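Local coordinates for thiamine-binding periplasmic protein (Escherichia coli, PDB 2QRY), which binds thiamine, thiamine phosphate and thiamine diphosphate with high affinity in the periplasm as the solute-binding component of the ThiBPQ ABC transporter, at residues G84-L89 and Y244-V249; F123-F128 and W283-A288; L171-K176 and T304-T309. One frame throughout, in Å; residues are numbered along the deposited sequence.

Contact 1: residues G84-L89 and Y244-V249. With TPS (thiamin phosphate), chain E.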
loop_
_atom_site.group_PDB
_atom_site.type_symbol
_atom_site.label_atom_id
_atom_site.label_comp_id
_atom_site.label_asym_id
_atom_site.label_seq_id
_atom_site.Cartn_x
_atom_site.Cartn_y
_atom_site.Cartn_z
ATOM N N GLY A 84 1.043 4.132 -7.234
ATOM C CA GLY A 84 1.457 3.643 -5.937
ATOM C C GLY A 84 1.210 4.568 -4.762
ATOM O O GLY A 84 1.723 4.321 -3.682
ATOM N N LEU A 85 0.467 5.649 -4.958
ATOM C CA LEU A 85 0.151 6.523 -3.835
ATOM C C LEU A 85 -1.096 5.853 -3.293
ATOM O O LEU A 85 -1.498 4.825 -3.813
ATOM C CB LEU A 85 -0.195 7.932 -4.303
ATOM C CG LEU A 85 0.881 8.752 -5.006
ATOM C CD1 LEU A 85 0.311 10.123 -5.357
ATOM C CD2 LEU A 85 2.094 8.901 -4.103
ATOM N N ASP A 86 -1.710 6.393 -2.249
ATOM C CA ASP A 86 -2.934 5.766 -1.769
ATOM C C ASP A 86 -3.904 6.764 -1.160
ATOM O O ASP A 86 -3.644 7.965 -1.137
ATOM C CB ASP A 86 -2.636 4.611 -0.795
ATOM C CG ASP A 86 -2.224 5.077 0.591
ATOM O OD1 ASP A 86 -2.285 6.296 0.875
ATOM O OD2 ASP A 86 -1.845 4.202 1.408
ATOM N N ASN A 87 -5.033 6.248 -0.689
ATOM C CA ASN A 87 -6.093 7.059 -0.109
ATOM C C ASN A 87 -5.656 8.043 0.975
ATOM O O ASN A 87 -6.255 9.104 1.122
ATOM C CB ASN A 87 -7.194 6.142 0.436
ATOM C CG ASN A 87 -6.682 5.194 1.498
ATOM O OD1 ASN A 87 -5.710 4.472 1.281
ATOM N ND2 ASN A 87 -7.333 5.189 2.651
ATOM N N ASN A 88 -4.618 7.703 1.727
ATOM C CA ASN A 88 -4.148 8.579 2.795
ATOM C C ASN A 88 -3.316 9.762 2.313
ATOM O O ASN A 88 -3.045 10.685 3.082
ATOM C CB ASN A 88 -3.324 7.782 3.812
ATOM C CG ASN A 88 -4.126 6.684 4.480
ATOM O OD1 ASN A 88 -5.240 6.912 4.958
ATOM N ND2 ASN A 88 -3.559 5.486 4.527
ATOM N N LEU A 89 -2.914 9.750 1.049
ATOM C CA LEU A 89 -2.085 10.828 0.527
ATOM C C LEU A 89 -2.798 11.726 -0.472
ATOM O O LEU A 89 -2.202 12.675 -0.973
ATOM C CB LEU A 89 -0.842 10.248 -0.143
ATOM C CG LEU A 89 0.131 9.413 0.688
ATOM C CD1 LEU A 89 1.106 8.702 -0.246
ATOM C CD2 LEU A 89 0.876 10.316 1.673
ATOM N N TYR A 244 -7.275 -0.942 9.137
ATOM C CA TYR A 244 -7.234 0.263 8.324
ATOM C C TYR A 244 -7.231 -0.074 6.842
ATOM O O TYR A 244 -6.495 -0.950 6.393
ATOM C CB TYR A 244 -6.002 1.103 8.682
ATOM C CG TYR A 244 -6.129 2.551 8.267
ATOM C CD1 TYR A 244 -6.056 2.922 6.922
ATOM C CD2 TYR A 244 -6.353 3.553 9.218
ATOM C CE1 TYR A 244 -6.202 4.262 6.530
ATOM C CE2 TYR A 244 -6.498 4.890 8.840
ATOM C CZ TYR A 244 -6.421 5.235 7.494
ATOM O OH TYR A 244 -6.555 6.551 7.110
ATOM N N LEU A 245 -8.059 0.639 6.087
ATOM C CA LEU A 245 -8.195 0.404 4.658
ATOM C C LEU A 245 -7.252 1.204 3.789
ATOM O O LEU A 245 -7.039 2.401 4.013
ATOM C CB LEU A 245 -9.630 0.702 4.214
ATOM C CG LEU A 245 -9.892 0.785 2.704
ATOM C CD1 LEU A 245 -9.785 -0.590 2.060
ATOM C CD2 LEU A 245 -11.290 1.356 2.479
ATOM N N GLN A 246 -6.692 0.536 2.785
ATOM C CA GLN A 246 -5.817 1.198 1.837
ATOM C C GLN A 246 -6.355 0.996 0.427
ATOM O O GLN A 246 -6.705 -0.117 0.032
ATOM C CB GLN A 246 -4.380 0.658 1.882
ATOM C CG GLN A 246 -3.479 1.370 0.867
ATOM C CD GLN A 246 -2.114 0.727 0.687
ATOM O OE1 GLN A 246 -2.004 -0.451 0.334
ATOM N NE2 GLN A 246 -1.062 1.507 0.914
ATOM N N VAL A 247 -6.426 2.089 -0.319
ATOM C CA VAL A 247 -6.856 2.047 -1.700
ATOM C C VAL A 247 -5.705 2.707 -2.431
ATOM O O VAL A 247 -5.487 3.906 -2.290
ATOM C CB VAL A 247 -8.142 2.868 -1.948
ATOM C CG1 VAL A 247 -8.478 2.852 -3.426
ATOM C CG2 VAL A 247 -9.300 2.303 -1.133
ATOM N N GLU A 248 -4.949 1.925 -3.191
ATOM C CA GLU A 248 -3.823 2.484 -3.929
ATOM C C GLU A 248 -4.358 3.182 -5.163
ATOM O O GLU A 248 -5.353 2.756 -5.740
ATOM C CB GLU A 248 -2.842 1.382 -4.328
ATOM C CG GLU A 248 -2.370 0.543 -3.163
ATOM C CD GLU A 248 -1.141 -0.264 -3.502
ATOM O OE1 GLU A 248 -0.015 0.239 -3.269
ATOM O OE2 GLU A 248 -1.301 -1.395 -4.014
ATOM N N VAL A 249 -3.687 4.245 -5.577
ATOM C CA VAL A 249 -4.136 5.010 -6.726
ATOM C C VAL A 249 -3.012 5.435 -7.653
ATOM O O VAL A 249 -1.831 5.309 -7.334
ATOM C CB VAL A 249 -4.865 6.291 -6.268
ATOM C CG1 VAL A 249 -6.007 5.932 -5.334
ATOM C CG2 VAL A 249 -3.891 7.210 -5.562
HETATM C CM2 TPS E . 3.422 -11.214 -0.019
HETATM N N3 TPS E . 2.161 -4.843 -1.036
HETATM C C2 TPS E . 3.347 -5.085 -0.514
HETATM S S1 TPS E . 4.028 -3.521 -0.267
HETATM C C5 TPS E . 2.669 -2.568 -0.880
HETATM C C4 TPS E . 1.775 -3.553 -1.243
HETATM C CM4 TPS E . 0.419 -3.190 -1.838
HETATM C C6 TPS E . 2.644 -1.072 -0.919
HETATM C C7 TPS E . 4.059 -0.747 -0.441
HETATM O O7 TPS E . 4.330 0.644 -0.321
HETATM N N1A TPS E . 1.984 -9.265 0.415
HETATM C C2A TPS E . 2.866 -9.859 -0.394
HETATM N N3A TPS E . 3.263 -9.275 -1.522
HETATM C C4A TPS E . 2.793 -8.065 -1.892
HETATM N N4A TPS E . 3.227 -7.480 -3.068
HETATM C C5A TPS E . 1.847 -7.397 -1.051
HETATM C C6A TPS E . 1.464 -8.062 0.126
HETATM C C7A TPS E . 1.252 -6.007 -1.382
HETATM P P1 TPS E . 5.861 0.767 0.182
HETATM O O1 TPS E . 6.045 -0.059 1.486
HETATM O O2 TPS E . 6.281 2.280 0.386
HETATM O O3 TPS E . 6.776 0.159 -0.902
HETATM O O HOH W 1 0.901 2.427 -1.896
#
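With chi1 at 60°, Asn87 sets CG between its own backbone N and carbonyl carbon, and the amide then lies along segment 244-249. Gln246 starts out with CG opposite its backbone N (chi1 180°) and reaches across to Asp86. The Asn87 amide bridges two peptides. Its OD1 accepts from Val247 N at 3.0 Å, the donor lying well above the carbonyl plane, and its ND2 gives a more bent bond to Leu245 O. Asn87 N also bonds Val247 O, so side chain and backbone together carry the pairing on to Asn87. Gln246 NE2 donates to Asp86 OD2 at 2.8 Å, using the anti lone pair of OD2, which lies close to the Gln246 amide plane. Gln246 OE1 bonds Tyr218 OH, so both ends of this amide are fixed. Asp86 OD1 takes Asn88 N in an Asx turn. Asn88 OD1 accepts from Tyr244 OH at 2.5 Å, at the edge of the ring. At the other end Val249 N bonds Leu85 O at 2.9 Å. A water donates to both Gly84 O and Glu248 OE1, and OE1 also bonds Tyr30 OH. Glu248 OE2 lies 3.3 Å from CM4 of thiamin phosphate. Gly84 and Leu85 both face Val249, and Gly84 N donates to Val249 O at 3.1 Å. This is a G1 beta bulge in an antiparallel pair, set beside the ligand pocket of a periplasmic solute-binding protein.

Contact 2: residues F123-F128 and W283-A288. With TPS (thiamin phosphate), chain E.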
loop_
_atom_site.group_PDB
_atom_site.type_symbol
_atom_site.label_atom_id
_atom_site.label_comp_id
_atom_site.label_asym_id
_atom_site.label_seq_id
_atom_site.Cartn_x
_atom_site.Cartn_y
_atom_site.Cartn_z
ATOM N N PHE A 123 -6.563 1.253 -8.212
ATOM C CA PHE A 123 -6.229 0.077 -9.002
ATOM C C PHE A 123 -6.279 -1.189 -8.146
ATOM O O PHE A 123 -6.271 -2.300 -8.672
ATOM C CB PHE A 123 -4.878 0.248 -9.725
ATOM C CG PHE A 123 -3.676 0.358 -8.820
ATOM C CD1 PHE A 123 -3.090 -0.779 -8.273
ATOM C CD2 PHE A 123 -3.073 1.594 -8.595
ATOM C CE1 PHE A 123 -1.920 -0.687 -7.529
ATOM C CE2 PHE A 123 -1.903 1.696 -7.852
ATOM C CZ PHE A 123 -1.326 0.556 -7.320
ATOM N N ASP A 124 -6.342 -1.013 -6.827
ATOM C CA ASP A 124 -6.478 -2.130 -5.889
ATOM C C ASP A 124 -6.641 -1.647 -4.451
ATOM O O ASP A 124 -6.447 -0.468 -4.160
ATOM C CB ASP A 124 -5.313 -3.141 -5.987
ATOM C CG ASP A 124 -3.982 -2.592 -5.495
ATOM O OD1 ASP A 124 -3.954 -1.716 -4.599
ATOM O OD2 ASP A 124 -2.945 -3.072 -6.001
ATOM N N TYR A 125 -7.036 -2.549 -3.560
ATOM C CA TYR A 125 -7.216 -2.175 -2.162
ATOM C C TYR A 125 -6.913 -3.344 -1.238
ATOM O O TYR A 125 -6.851 -4.490 -1.672
ATOM C CB TYR A 125 -8.642 -1.656 -1.922
ATOM C CG TYR A 125 -9.729 -2.713 -1.985
ATOM C CD1 TYR A 125 -10.162 -3.365 -0.829
ATOM C CD2 TYR A 125 -10.322 -3.061 -3.200
ATOM C CE1 TYR A 125 -11.159 -4.335 -0.877
ATOM C CE2 TYR A 125 -11.324 -4.034 -3.261
ATOM C CZ TYR A 125 -11.738 -4.665 -2.094
ATOM O OH TYR A 125 -12.735 -5.615 -2.140
ATOM N N GLY A 126 -6.708 -3.041 0.036
ATOM C CA GLY A 126 -6.406 -4.084 0.993
ATOM C C GLY A 126 -6.497 -3.588 2.418
ATOM O O GLY A 126 -6.943 -2.466 2.674
ATOM N N TYR A 127 -6.063 -4.427 3.350
ATOM C CA TYR A 127 -6.107 -4.078 4.755
ATOM C C TYR A 127 -4.781 -4.406 5.421
ATOM O O TYR A 127 -4.293 -5.532 5.335
ATOM C CB TYR A 127 -7.237 -4.844 5.432
ATOM C CG TYR A 127 -8.574 -4.621 4.762
ATOM C CD1 TYR A 127 -9.350 -3.501 5.069
ATOM C CD2 TYR A 127 -9.049 -5.512 3.796
ATOM C CE1 TYR A 127 -10.572 -3.271 4.429
ATOM C CE2 TYR A 127 -10.264 -5.290 3.149
ATOM C CZ TYR A 127 -11.019 -4.167 3.474
ATOM O OH TYR A 127 -12.223 -3.942 2.846
ATOM N N PHE A 128 -4.196 -3.409 6.077
ATOM C CA PHE A 128 -2.935 -3.611 6.766
ATOM C C PHE A 128 -3.158 -4.561 7.933
ATOM O O PHE A 128 -4.176 -4.491 8.627
ATOM C CB PHE A 128 -2.379 -2.283 7.288
ATOM C CG PHE A 128 -2.183 -1.248 6.222
ATOM C CD1 PHE A 128 -1.304 -1.474 5.165
ATOM C CD2 PHE A 128 -2.880 -0.046 6.273
ATOM C CE1 PHE A 128 -1.126 -0.520 4.175
ATOM C CE2 PHE A 128 -2.708 0.919 5.287
ATOM C CZ PHE A 128 -1.831 0.683 4.235
ATOM N N TRP A 283 -0.944 -9.013 -4.896
ATOM C CA TRP A 283 -1.558 -9.637 -3.730
ATOM C C TRP A 283 -2.408 -8.628 -2.957
ATOM O O TRP A 283 -2.163 -8.317 -1.793
ATOM C CB TRP A 283 -0.468 -10.252 -2.849
ATOM C CG TRP A 283 0.322 -11.255 -3.623
ATOM C CD1 TRP A 283 1.544 -11.067 -4.210
ATOM C CD2 TRP A 283 -0.116 -12.560 -4.017
ATOM N NE1 TRP A 283 1.887 -12.170 -4.950
ATOM C CE2 TRP A 283 0.888 -13.102 -4.851
ATOM C CE3 TRP A 283 -1.263 -13.321 -3.753
ATOM C CZ2 TRP A 283 0.779 -14.376 -5.422
ATOM C CZ3 TRP A 283 -1.373 -14.587 -4.320
ATOM C CH2 TRP A 283 -0.354 -15.100 -5.147
HETATM N N MSE A 284 -3.414 -8.120 -3.649
HETATM C CA MSE A 284 -4.349 -7.139 -3.122
HETATM C C MSE A 284 -5.681 -7.418 -3.815
HETATM O O MSE A 284 -5.722 -8.160 -4.798
HETATM C CB MSE A 284 -3.875 -5.725 -3.488
HETATM C CG MSE A 284 -2.580 -5.283 -2.826
HETATM SE SE MSE A 284 -2.810 -4.931 -0.936
HETATM C CE MSE A 284 -3.488 -3.108 -1.053
ATOM N N TYR A 285 -6.765 -6.830 -3.317
ATOM C CA TYR A 285 -8.074 -7.028 -3.938
ATOM C C TYR A 285 -8.220 -6.061 -5.113
ATOM O O TYR A 285 -7.962 -4.864 -4.979
ATOM C CB TYR A 285 -9.197 -6.788 -2.923
ATOM C CG TYR A 285 -9.228 -7.800 -1.804
ATOM C CD1 TYR A 285 -9.624 -9.116 -2.039
ATOM C CD2 TYR A 285 -8.839 -7.449 -0.512
ATOM C CE1 TYR A 285 -9.632 -10.061 -1.014
ATOM C CE2 TYR A 285 -8.844 -8.385 0.521
ATOM C CZ TYR A 285 -9.240 -9.688 0.261
ATOM O OH TYR A 285 -9.232 -10.613 1.275
ATOM N N PRO A 286 -8.628 -6.574 -6.284
ATOM C CA PRO A 286 -8.808 -5.756 -7.486
ATOM C C PRO A 286 -9.906 -4.717 -7.322
ATOM O O PRO A 286 -10.778 -4.834 -6.455
ATOM C CB PRO A 286 -9.159 -6.784 -8.559
ATOM C CG PRO A 286 -8.525 -8.033 -8.063
ATOM C CD PRO A 286 -8.844 -7.995 -6.595
ATOM N N VAL A 287 -9.860 -3.702 -8.172
ATOM C CA VAL A 287 -10.835 -2.632 -8.137
ATOM C C VAL A 287 -11.981 -2.938 -9.109
ATOM O O VAL A 287 -13.061 -2.354 -9.018
ATOM C CB VAL A 287 -10.157 -1.288 -8.477
ATOM C CG1 VAL A 287 -9.810 -1.228 -9.943
ATOM C CG2 VAL A 287 -11.037 -0.160 -8.072
ATOM N N ALA A 288 -11.733 -3.864 -10.033
ATOM C CA ALA A 288 -12.743 -4.291 -11.000
ATOM C C ALA A 288 -13.163 -5.699 -10.595
ATOM O O ALA A 288 -12.362 -6.449 -10.036
ATOM C CB ALA A 288 -12.165 -4.304 -12.405
HETATM C CM2 TPS E . 3.422 -11.214 -0.019
HETATM N N3 TPS E . 2.161 -4.843 -1.036
HETATM C C2 TPS E . 3.347 -5.085 -0.514
HETATM S S1 TPS E . 4.028 -3.521 -0.267
HETATM C C5 TPS E . 2.669 -2.568 -0.880
HETATM C C4 TPS E . 1.775 -3.553 -1.243
HETATM C CM4 TPS E . 0.419 -3.190 -1.838
HETATM C C6 TPS E . 2.644 -1.072 -0.919
HETATM C C7 TPS E . 4.059 -0.747 -0.441
HETATM O O7 TPS E . 4.330 0.644 -0.321
HETATM N N1A TPS E . 1.984 -9.265 0.415
HETATM C C2A TPS E . 2.866 -9.859 -0.394
HETATM N N3A TPS E . 3.263 -9.275 -1.522
HETATM C C4A TPS E . 2.793 -8.065 -1.892
HETATM N N4A TPS E . 3.227 -7.480 -3.068
HETATM C C5A TPS E . 1.847 -7.397 -1.051
HETATM C C6A TPS E . 1.464 -8.062 0.126
HETATM C C7A TPS E . 1.252 -6.007 -1.382
HETATM P P1 TPS E . 5.861 0.767 0.182
HETATM O O1 TPS E . 6.045 -0.059 1.486
HETATM O O2 TPS E . 6.281 2.280 0.386
HETATM O O3 TPS E . 6.776 0.159 -0.902
#
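Tyr285 O accepts from Tyr125 N at 2.9 Å. The same oxygen also meets Asp124 CA in a CA-H...O contact of 3.2 Å. In return Tyr285 N donates to Tyr125 O. The two bonds make Tyr125 and Tyr285 an antiparallel hydrogen-bonded pair, with both side chains on one face of the sheet. Chi1 of 71° turns the Tyr125 ring back over its partner. Tyr285 CB sits over one face of that ring, 3.6 Å from its centroid, as a CH-pi contact. The two rings meet obliquely, with planes 31° apart. Pro286 O lies at the edge of the Tyr125 ring, 3.3 Å from CE2. An alanine in place of Tyr125 is likely to uncover Tyr285 CB and leave a gap beside Pro286 O. The short, weakly bonded strand at 285-286 joins strand 121-133 of the central sheet, and the residues just before it, Trp283 and Met284, reach the ligand. Met284, a selenomethionine, bends at chi2 and chi3, so CE lies against the backbone at Gly126, 3.4 Å from its N, where there is no side chain. SE itself comes 3.8 Å from CM4 of thiamin phosphate, and Met284 CB packs on the Asp124 carboxylate. Trp283 CD1 approaches N3A of the ligand to 3.7 Å.

Contact 3: residues L171-K176 and T304-T309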
loop_
_atom_site.group_PDB
_atom_site.type_symbol
_atom_site.label_atom_id
_atom_site.label_comp_id
_atom_site.label_asym_id
_atom_site.label_seq_id
_atom_site.Cartn_x
_atom_site.Cartn_y
_atom_site.Cartn_z
ATOM N N LEU A 171 0.835 3.877 11.291
ATOM C CA LEU A 171 0.811 5.102 12.083
ATOM C C LEU A 171 -0.632 5.540 12.312
ATOM O O LEU A 171 -1.010 5.871 13.433
ATOM C CB LEU A 171 1.565 6.239 11.380
ATOM C CG LEU A 171 1.494 7.595 12.104
ATOM C CD1 LEU A 171 2.645 7.720 13.101
ATOM C CD2 LEU A 171 1.566 8.734 11.089
ATOM N N LEU A 172 -1.441 5.517 11.254
ATOM C CA LEU A 172 -2.834 5.946 11.366
ATOM C C LEU A 172 -3.685 4.925 12.111
ATOM O O LEU A 172 -4.614 5.285 12.840
ATOM C CB LEU A 172 -3.403 6.220 9.974
ATOM C CG LEU A 172 -2.546 7.215 9.176
ATOM C CD1 LEU A 172 -3.009 7.265 7.732
ATOM C CD2 LEU A 172 -2.606 8.595 9.825
ATOM N N TRP A 173 -3.347 3.654 11.940
ATOM C CA TRP A 173 -4.061 2.574 12.600
ATOM C C TRP A 173 -3.913 2.738 14.105
ATOM O O TRP A 173 -4.889 2.643 14.851
ATOM C CB TRP A 173 -3.488 1.238 12.149
ATOM C CG TRP A 173 -4.260 0.049 12.607
ATOM C CD1 TRP A 173 -5.544 0.026 13.080
ATOM C CD2 TRP A 173 -3.837 -1.318 12.526
ATOM N NE1 TRP A 173 -5.947 -1.278 13.291
ATOM C CE2 TRP A 173 -4.918 -2.120 12.957
ATOM C CE3 TRP A 173 -2.647 -1.945 12.126
ATOM C CZ2 TRP A 173 -4.844 -3.517 12.998
ATOM C CZ3 TRP A 173 -2.573 -3.335 12.169
ATOM C CH2 TRP A 173 -3.667 -4.103 12.602
HETATM N N MSE A 174 -2.687 2.983 14.548
HETATM C CA MSE A 174 -2.414 3.194 15.962
HETATM C C MSE A 174 -3.160 4.442 16.460
HETATM O O MSE A 174 -3.676 4.468 17.579
HETATM C CB MSE A 174 -0.914 3.385 16.180
HETATM C CG MSE A 174 -0.077 2.120 16.053
HETATM SE SE MSE A 174 -0.132 1.051 17.668
HETATM C CE MSE A 174 1.199 2.008 18.711
ATOM N N GLN A 175 -3.204 5.475 15.625
ATOM C CA GLN A 175 -3.876 6.721 15.983
ATOM C C GLN A 175 -5.376 6.482 16.213
ATOM O O GLN A 175 -5.975 7.037 17.137
ATOM C CB GLN A 175 -3.675 7.764 14.878
ATOM C CG GLN A 175 -4.179 9.135 15.246
ATOM C CD GLN A 175 -3.380 9.764 16.369
ATOM O OE1 GLN A 175 -3.901 10.575 17.124
ATOM N NE2 GLN A 175 -2.104 9.405 16.474
ATOM N N LYS A 176 -5.976 5.658 15.362
ATOM C CA LYS A 176 -7.385 5.329 15.490
ATOM C C LYS A 176 -7.615 4.612 16.820
ATOM O O LYS A 176 -8.564 4.907 17.545
ATOM C CB LYS A 176 -7.819 4.394 14.355
ATOM C CG LYS A 176 -8.078 5.059 13.018
ATOM C CD LYS A 176 -9.347 5.888 13.052
ATOM C CE LYS A 176 -9.682 6.418 11.672
ATOM N NZ LYS A 176 -10.926 7.225 11.658
ATOM N N THR A 304 -14.792 -4.869 10.735
ATOM C CA THR A 304 -14.735 -3.421 10.836
ATOM C C THR A 304 -13.559 -2.828 10.063
ATOM O O THR A 304 -12.422 -3.283 10.193
ATOM C CB THR A 304 -14.617 -2.989 12.309
ATOM O OG1 THR A 304 -15.814 -3.348 13.012
ATOM C CG2 THR A 304 -14.388 -1.489 12.411
ATOM N N THR A 305 -13.852 -1.811 9.259
ATOM C CA THR A 305 -12.846 -1.118 8.467
ATOM C C THR A 305 -12.612 0.273 9.062
ATOM O O THR A 305 -13.559 0.950 9.451
ATOM C CB THR A 305 -13.304 -0.984 7.000
ATOM O OG1 THR A 305 -13.137 -2.242 6.333
ATOM C CG2 THR A 305 -12.506 0.090 6.277
ATOM N N LEU A 306 -11.350 0.687 9.137
ATOM C CA LEU A 306 -10.993 1.988 9.699
ATOM C C LEU A 306 -10.308 2.864 8.662
ATOM O O LEU A 306 -9.445 2.393 7.917
ATOM C CB LEU A 306 -10.052 1.810 10.890
ATOM C CG LEU A 306 -10.555 1.002 12.085
ATOM C CD1 LEU A 306 -9.408 0.757 13.038
ATOM C CD2 LEU A 306 -11.692 1.750 12.777
ATOM N N GLU A 307 -10.676 4.143 8.636
ATOM C CA GLU A 307 -10.099 5.081 7.683
ATOM C C GLU A 307 -10.292 6.548 8.081
ATOM O O GLU A 307 -11.326 6.926 8.639
ATOM C CB GLU A 307 -10.718 4.835 6.301
ATOM C CG GLU A 307 -10.270 5.789 5.201
ATOM C CD GLU A 307 -11.026 5.569 3.893
ATOM O OE1 GLU A 307 -12.271 5.520 3.930
ATOM O OE2 GLU A 307 -10.386 5.448 2.825
ATOM N N PHE A 308 -9.269 7.361 7.814
ATOM C CA PHE A 308 -9.328 8.798 8.066
ATOM C C PHE A 308 -9.630 9.384 6.702
ATOM O O PHE A 308 -9.381 8.736 5.690
ATOM C CB PHE A 308 -7.980 9.354 8.516
ATOM C CG PHE A 308 -7.695 9.166 9.964
ATOM C CD1 PHE A 308 -6.682 8.301 10.376
ATOM C CD2 PHE A 308 -8.426 9.860 10.923
ATOM C CE1 PHE A 308 -6.400 8.131 11.730
ATOM C CE2 PHE A 308 -8.154 9.700 12.283
ATOM C CZ PHE A 308 -7.139 8.834 12.687
ATOM N N THR A 309 -10.163 10.599 6.663
ATOM C CA THR A 309 -10.440 11.235 5.384
ATOM C C THR A 309 -9.100 11.785 4.918
ATOM O O THR A 309 -8.221 12.043 5.737
ATOM C CB THR A 309 -11.432 12.404 5.524
ATOM O OG1 THR A 309 -10.796 13.494 6.202
ATOM C CG2 THR A 309 -12.662 11.961 6.317
#
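Lys176 lays its aliphatic chain over one face of the Phe308 ring. CE stands almost exactly above the ring centre, 3.5 Å from the centroid and 3° off the normal, in a CH-pi contact. The bend at chi2 (-71°) helps carry CE there, and the chain is extended beyond it. NZ lies over the same face, 4.0 Å from the centroid, as a cation-pi partner. NZ also donates to Glu307 O at 3.1 Å, coming from well above the carbonyl plane. The ammonium group is thus held by the ring and by the peptide oxygen just before it. Leu172 meets the rim of the same ring. Its CB lies in the ring plane, 3.9 Å from Phe308 CD1, and its backbone O approaches CE1 at the edge. Gln175 CG packs obliquely against CZ. Lys176 therefore covers one face of Phe308, and Leu172 lies at its edge. Beside this group, Leu306 CD1 touches the edge of the Trp173 indole, 3.9 Å from CD1 of that ring. The indole NE1 bonds Gly242 O. Lys176 CB also lies near Leu306 CD1. Helix 165-178 here packs against the chain that runs from strand 305-306 to helix 310-328. Strand 305-306 lies parallel to strand 243-252 at this side of the sheet, Thr309 caps helix 310-328, and Trp320 of that helix meets the Phe308 ring.

Strand 243-252 ties the three contacts together. It pairs with 121-133, where Gln246 O and Gly126 N lie 2.9 Å apart and Glu248 N and Asp124 O 3.0 Å apart, probable hydrogen bonds that join contact 1 to contact 2. It also pairs with 305-306, where Leu245 N is 2.9 Å from Leu306 O, linking contact 1 to contact 3. Tyr244 OH bonds Phe308 N as well. Contacts 2 and 3 have centres about 17 Å apart, with Tyr127 CE1 3.4 Å from Thr305 OG1. Contacts 1 and 2, with centres about 10 Å apart, both touch thiamin phosphate and share its methyl CM4. Contact 3 stands back from the pocket: the Leu172 side chain is about 13 Å from the ligand.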